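Local coordinates for IL-4-inducing protein (PDB 4EL6) that triggers antigen-independent interleukin-4 release from basophils by binding IgE, using a domain with a crystallin fold, at residues A[32-37]-A[86-91]; A[7-12]-A[38-43]. All blocks are in the same frame, centred on the assembly; numbering follows the deposited sequence. Where two conformers were deposited one is given.

Both contacts lie in one small all-beta domain of the beta/gamma-crystallin superfamily: contact 2 builds one sheet, and contact 1 fastens the loop that feeds it to the start of a strand of the other. Their segments alternate along the chain: 7-12, 32-37, 38-43, then 86-91. Contact 2 pairs two inner strands of the four-stranded sheet, while contact 1 reaches strand 89-95 of the three-stranded sheet. Pro37 of contact 1 directly precedes Gly38 of contact 2. The centres are about 13 Å apart, yet the two touch: Ile87 CD1 packs on Leu11 CD2 and Ile90 CG2 on Leu9 CD2, so both sheets meet in one shared core of the IgE-binding domain.

Contact 1. Residues A[32-37]-A[86-91]; sequences SPPWTP and GISSIK
Trp35 and Ile87 grip each other through their backbones in a single antiparallel hydrogen-bonded pair. Ile87 N gives a nearly straight bond to Trp35 O (2.8 Å, 171° at the hydrogen), and Trp35 N returns a more bent one to Ile87 O (2.9 Å, 149°). Besides this N-H bond, Trp35 O takes a weaker C-H contact from Gly86 CA at 3.3 Å. Next to the bridge, Ser88 OG lies against the Pro34 ring, 3.6 Å from Pro34 CG, while bonding weakly to Asp59 O. The Ile87 side chain crosses Pro37 at about a right angle, its CD1 meeting ring atoms CG and CD of Pro37, each at 3.8 Å. Further out, Phe79 and Leu11 touch both Pro37 and Ile87, and Leu57 backs Ile87 from strand 52-58. The Trp35 indole leads away from the pair, with CG anti to the carbonyl carbon (chi1 -71°), and rests on Ile22 and Val24. Beyond the bridge, Ser88 and Ser89 are together paired with Phe58, a classic beta bulge, and Ser88 also bonds through its backbone to Leu31. A single antiparallel bridge between the two segments thus fastens an interstrand loop to the bulged start of an edge strand in this crystallin fold.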
# COMPACT_ATOMS: atom_id res chain seq x y z
N SER A 32 13.62 -2.12 -5.23
CA SER A 32 14.21 -2.34 -6.51
C SER A 32 14.57 -3.84 -6.66
O SER A 32 15.23 -4.42 -5.78
CB SER A 32 15.46 -1.49 -6.65
OG SER A 32 16.07 -1.80 -7.90
N PRO A 33 14.17 -4.46 -7.75
CA PRO A 33 13.26 -3.86 -8.73
C PRO A 33 11.88 -3.60 -8.10
O PRO A 33 11.52 -4.10 -7.03
CB PRO A 33 13.10 -4.97 -9.77
CG PRO A 33 13.24 -6.19 -8.97
CD PRO A 33 14.27 -5.91 -7.92
N PRO A 34 11.04 -2.87 -8.84
CA PRO A 34 9.72 -2.59 -8.22
C PRO A 34 8.89 -3.87 -7.90
O PRO A 34 8.98 -4.83 -8.65
CB PRO A 34 9.00 -1.70 -9.25
CG PRO A 34 10.18 -1.10 -10.06
CD PRO A 34 11.25 -2.16 -10.11
N TRP A 35 8.12 -3.85 -6.82
CA TRP A 35 7.23 -4.97 -6.45
C TRP A 35 6.01 -4.99 -7.27
O TRP A 35 5.40 -3.95 -7.42
CB TRP A 35 6.91 -4.85 -5.00
CG TRP A 35 8.10 -5.18 -4.14
CD1 TRP A 35 9.45 -5.29 -4.54
CD2 TRP A 35 8.10 -5.41 -2.72
NE1 TRP A 35 10.23 -5.58 -3.44
CE2 TRP A 35 9.47 -5.67 -2.34
CE3 TRP A 35 7.11 -5.43 -1.74
CZ2 TRP A 35 9.82 -6.00 -1.03
CZ3 TRP A 35 7.49 -5.71 -0.45
CH2 TRP A 35 8.81 -5.99 -0.11
N THR A 36 5.65 -6.14 -7.83
CA THR A 36 4.48 -6.26 -8.72
C THR A 36 3.48 -7.26 -8.19
O THR A 36 3.31 -8.36 -8.75
CB THR A 36 4.94 -6.65 -10.12
OG1 THR A 36 5.74 -7.86 -10.01
CG2 THR A 36 5.74 -5.51 -10.75
N PRO A 37 2.79 -6.94 -7.09
CA PRO A 37 1.81 -7.86 -6.53
C PRO A 37 0.54 -7.95 -7.42
O PRO A 37 0.19 -7.02 -8.20
CB PRO A 37 1.47 -7.23 -5.23
CG PRO A 37 1.56 -5.72 -5.50
CD PRO A 37 2.79 -5.66 -6.36
N GLY A 86 3.91 -1.58 -10.70
CA GLY A 86 5.13 -1.78 -9.95
C GLY A 86 5.32 -0.74 -8.91
O GLY A 86 5.28 0.50 -9.17
N ILE A 87 5.48 -1.20 -7.66
CA ILE A 87 5.58 -0.30 -6.49
C ILE A 87 7.07 -0.08 -6.19
O ILE A 87 7.84 -1.07 -6.00
CB ILE A 87 4.95 -0.93 -5.28
CG1 ILE A 87 3.48 -1.30 -5.56
CG2 ILE A 87 5.02 0.04 -4.07
CD1 ILE A 87 2.94 -2.33 -4.60
N SER A 88 7.47 1.19 -6.17
CA SER A 88 8.85 1.60 -5.91
C SER A 88 9.07 2.16 -4.52
O SER A 88 10.22 2.21 -4.09
CB SER A 88 9.41 2.56 -6.96
OG SER A 88 9.63 1.87 -8.15
N SER A 89 8.03 2.64 -3.85
CA SER A 89 8.14 3.06 -2.43
C SER A 89 6.78 2.97 -1.79
O SER A 89 5.71 3.02 -2.46
CB SER A 89 8.80 4.42 -2.25
OG SER A 89 8.10 5.52 -2.89
N ILE A 90 6.76 2.92 -0.49
CA ILE A 90 5.54 2.71 0.23
C ILE A 90 5.61 3.58 1.47
O ILE A 90 6.62 3.48 2.22
CB ILE A 90 5.39 1.22 0.69
CG1 ILE A 90 5.30 0.24 -0.53
CG2 ILE A 90 4.19 1.12 1.64
CD1 ILE A 90 5.42 -1.21 -0.15
N LYS A 91 4.56 4.33 1.76
CA LYS A 91 4.51 5.17 2.99
C LYS A 91 3.36 4.73 3.90
O LYS A 91 2.28 4.53 3.43
CB LYS A 91 4.41 6.63 2.72
CG LYS A 91 4.64 7.46 3.97
CD LYS A 91 4.70 8.95 3.67
CE LYS A 91 6.14 9.32 3.32
NZ LYS A 91 6.40 10.77 3.49

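Contact 2. Residues A[7-12]-A[38-43]; sequences YCLQLY and GSVCVP
Strands 9-12 and 39-41 form the central antiparallel pair of a four-stranded crystallin-type sheet, with Gln10 set against Cys41, Leu11 against Val40 and Tyr12 against Ser39. Gln10 and Cys41 bond reciprocally, Gln10 N reaching Cys41 O at 2.8 Å. Tyr12 N binds Ser39 O, while Tyr12 O takes Gly38 N at 2.8 Å and, weakly, Ser39 N; Gly38 and Ser39, both set against Tyr12, form a classic beta bulge. On one face Leu11 and Val40 run alongside each other, Leu11 CD2 near Val40 CG2. Leu9 crosses Val40 at a slant: its CG is anti to the backbone N (chi1 177°), and its CD1 meets Val40 CG1 at 3.5 Å. The other face carries Gln10, Tyr12, Ser39 and Cys41, whose disulfide to Cys75 ties it to edge strand 75-76. Tyr12 CE1 lies 3.9 Å from Cys41 SG in an oblique sulfur-aromatic contact, with Ser39 O at the ring edge, in its plane. Gln10 OE1 stands 3.4 Å from Cys41 CB. Ser39 OG sits 3.4 Å from Tyr12 CB but is held by Glu14 O and Glu17 N. Past the strand ends, Pro43 CD presses to 3.0 Å of Cys8 O, a buried carbonyl without a hydrogen-bond partner. Trp55 and Leu57 cover Leu9, completing a bulged antiparallel strand pair with one face in the core of the crystallin fold.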
# COMPACT_ATOMS: atom_id res chain seq x y z
N TYR A 7 -1.82 -4.11 11.48
CA TYR A 7 -1.76 -2.80 10.82
C TYR A 7 -1.08 -2.79 9.44
O TYR A 7 -1.39 -1.84 8.62
CB TYR A 7 -1.10 -1.79 11.75
CG TYR A 7 0.21 -2.25 12.18
CD1 TYR A 7 1.32 -2.09 11.34
CD2 TYR A 7 0.36 -2.97 13.36
CE1 TYR A 7 2.57 -2.56 11.70
CE2 TYR A 7 1.60 -3.48 13.73
CZ TYR A 7 2.71 -3.26 12.90
OH TYR A 7 3.98 -3.72 13.25
N CYS A 8 -0.36 -3.90 9.19
CA CYS A 8 0.57 -4.06 8.07
C CYS A 8 -0.15 -3.96 6.75
O CYS A 8 -1.37 -4.02 6.69
CB CYS A 8 1.32 -5.40 8.12
SG CYS A 8 0.56 -6.85 7.37
N LEU A 9 0.65 -3.80 5.72
CA LEU A 9 0.18 -3.79 4.38
C LEU A 9 0.47 -5.21 3.89
O LEU A 9 1.63 -5.76 4.10
CB LEU A 9 1.01 -2.76 3.57
CG LEU A 9 0.69 -2.68 2.08
CD1 LEU A 9 -0.68 -2.08 1.82
CD2 LEU A 9 1.76 -1.87 1.36
N GLN A 10 -0.54 -5.83 3.24
CA GLN A 10 -0.40 -7.17 2.69
C GLN A 10 -0.33 -7.18 1.18
O GLN A 10 -1.18 -6.57 0.55
CB GLN A 10 -1.58 -8.06 3.15
CG GLN A 10 -1.73 -8.21 4.68
CD GLN A 10 -3.13 -8.66 5.05
OE1 GLN A 10 -4.10 -8.30 4.39
NE2 GLN A 10 -3.25 -9.44 6.12
N LEU A 11 0.73 -7.79 0.60
CA LEU A 11 0.95 -7.80 -0.80
C LEU A 11 0.96 -9.26 -1.25
O LEU A 11 1.80 -10.07 -0.79
CB LEU A 11 2.28 -7.15 -1.17
CG LEU A 11 2.26 -5.72 -0.72
CD1 LEU A 11 3.10 -5.66 0.53
CD2 LEU A 11 2.65 -4.75 -1.78
N TYR A 12 0.01 -9.60 -2.08
CA TYR A 12 -0.19 -10.99 -2.53
C TYR A 12 0.33 -11.20 -3.90
O TYR A 12 0.16 -10.32 -4.75
CB TYR A 12 -1.70 -11.34 -2.54
CG TYR A 12 -2.31 -11.31 -1.18
CD1 TYR A 12 -2.82 -10.12 -0.67
CD2 TYR A 12 -2.37 -12.45 -0.38
CE1 TYR A 12 -3.41 -10.06 0.58
CE2 TYR A 12 -2.96 -12.38 0.88
CZ TYR A 12 -3.45 -11.17 1.35
OH TYR A 12 -4.03 -11.07 2.59
N GLY A 38 -0.14 -9.06 -7.28
CA GLY A 38 -1.45 -9.27 -7.89
C GLY A 38 -2.54 -8.55 -7.16
O GLY A 38 -3.55 -8.23 -7.76
N SER A 39 -2.45 -8.47 -5.84
CA SER A 39 -3.42 -7.81 -5.02
C SER A 39 -2.79 -7.28 -3.73
O SER A 39 -1.78 -7.75 -3.33
CB SER A 39 -4.65 -8.73 -4.72
OG SER A 39 -4.25 -9.98 -4.26
N VAL A 40 -3.44 -6.32 -3.09
CA VAL A 40 -2.91 -5.63 -1.93
C VAL A 40 -4.08 -5.34 -1.01
O VAL A 40 -5.13 -4.90 -1.46
CB VAL A 40 -2.27 -4.31 -2.34
CG1 VAL A 40 -1.80 -3.54 -1.16
CG2 VAL A 40 -1.17 -4.55 -3.37
N CYS A 41 -3.88 -5.54 0.29
CA CYS A 41 -4.89 -5.23 1.28
C CYS A 41 -4.27 -4.54 2.50
O CYS A 41 -3.11 -4.74 2.83
CB CYS A 41 -5.47 -6.50 1.83
SG CYS A 41 -6.35 -7.52 0.61
N VAL A 42 -5.13 -3.89 3.25
CA VAL A 42 -4.86 -3.40 4.59
C VAL A 42 -5.95 -3.96 5.51
O VAL A 42 -7.13 -3.84 5.20
CB VAL A 42 -4.92 -1.87 4.67
CG1 VAL A 42 -4.58 -1.44 6.08
CG2 VAL A 42 -4.01 -1.22 3.63
N PRO A 43 -5.54 -4.60 6.58
CA PRO A 43 -6.54 -5.19 7.49
C PRO A 43 -7.50 -4.17 8.10
O PRO A 43 -7.18 -2.97 8.25
CB PRO A 43 -5.68 -5.88 8.56
CG PRO A 43 -4.36 -6.06 7.97
CD PRO A 43 -4.16 -4.98 6.93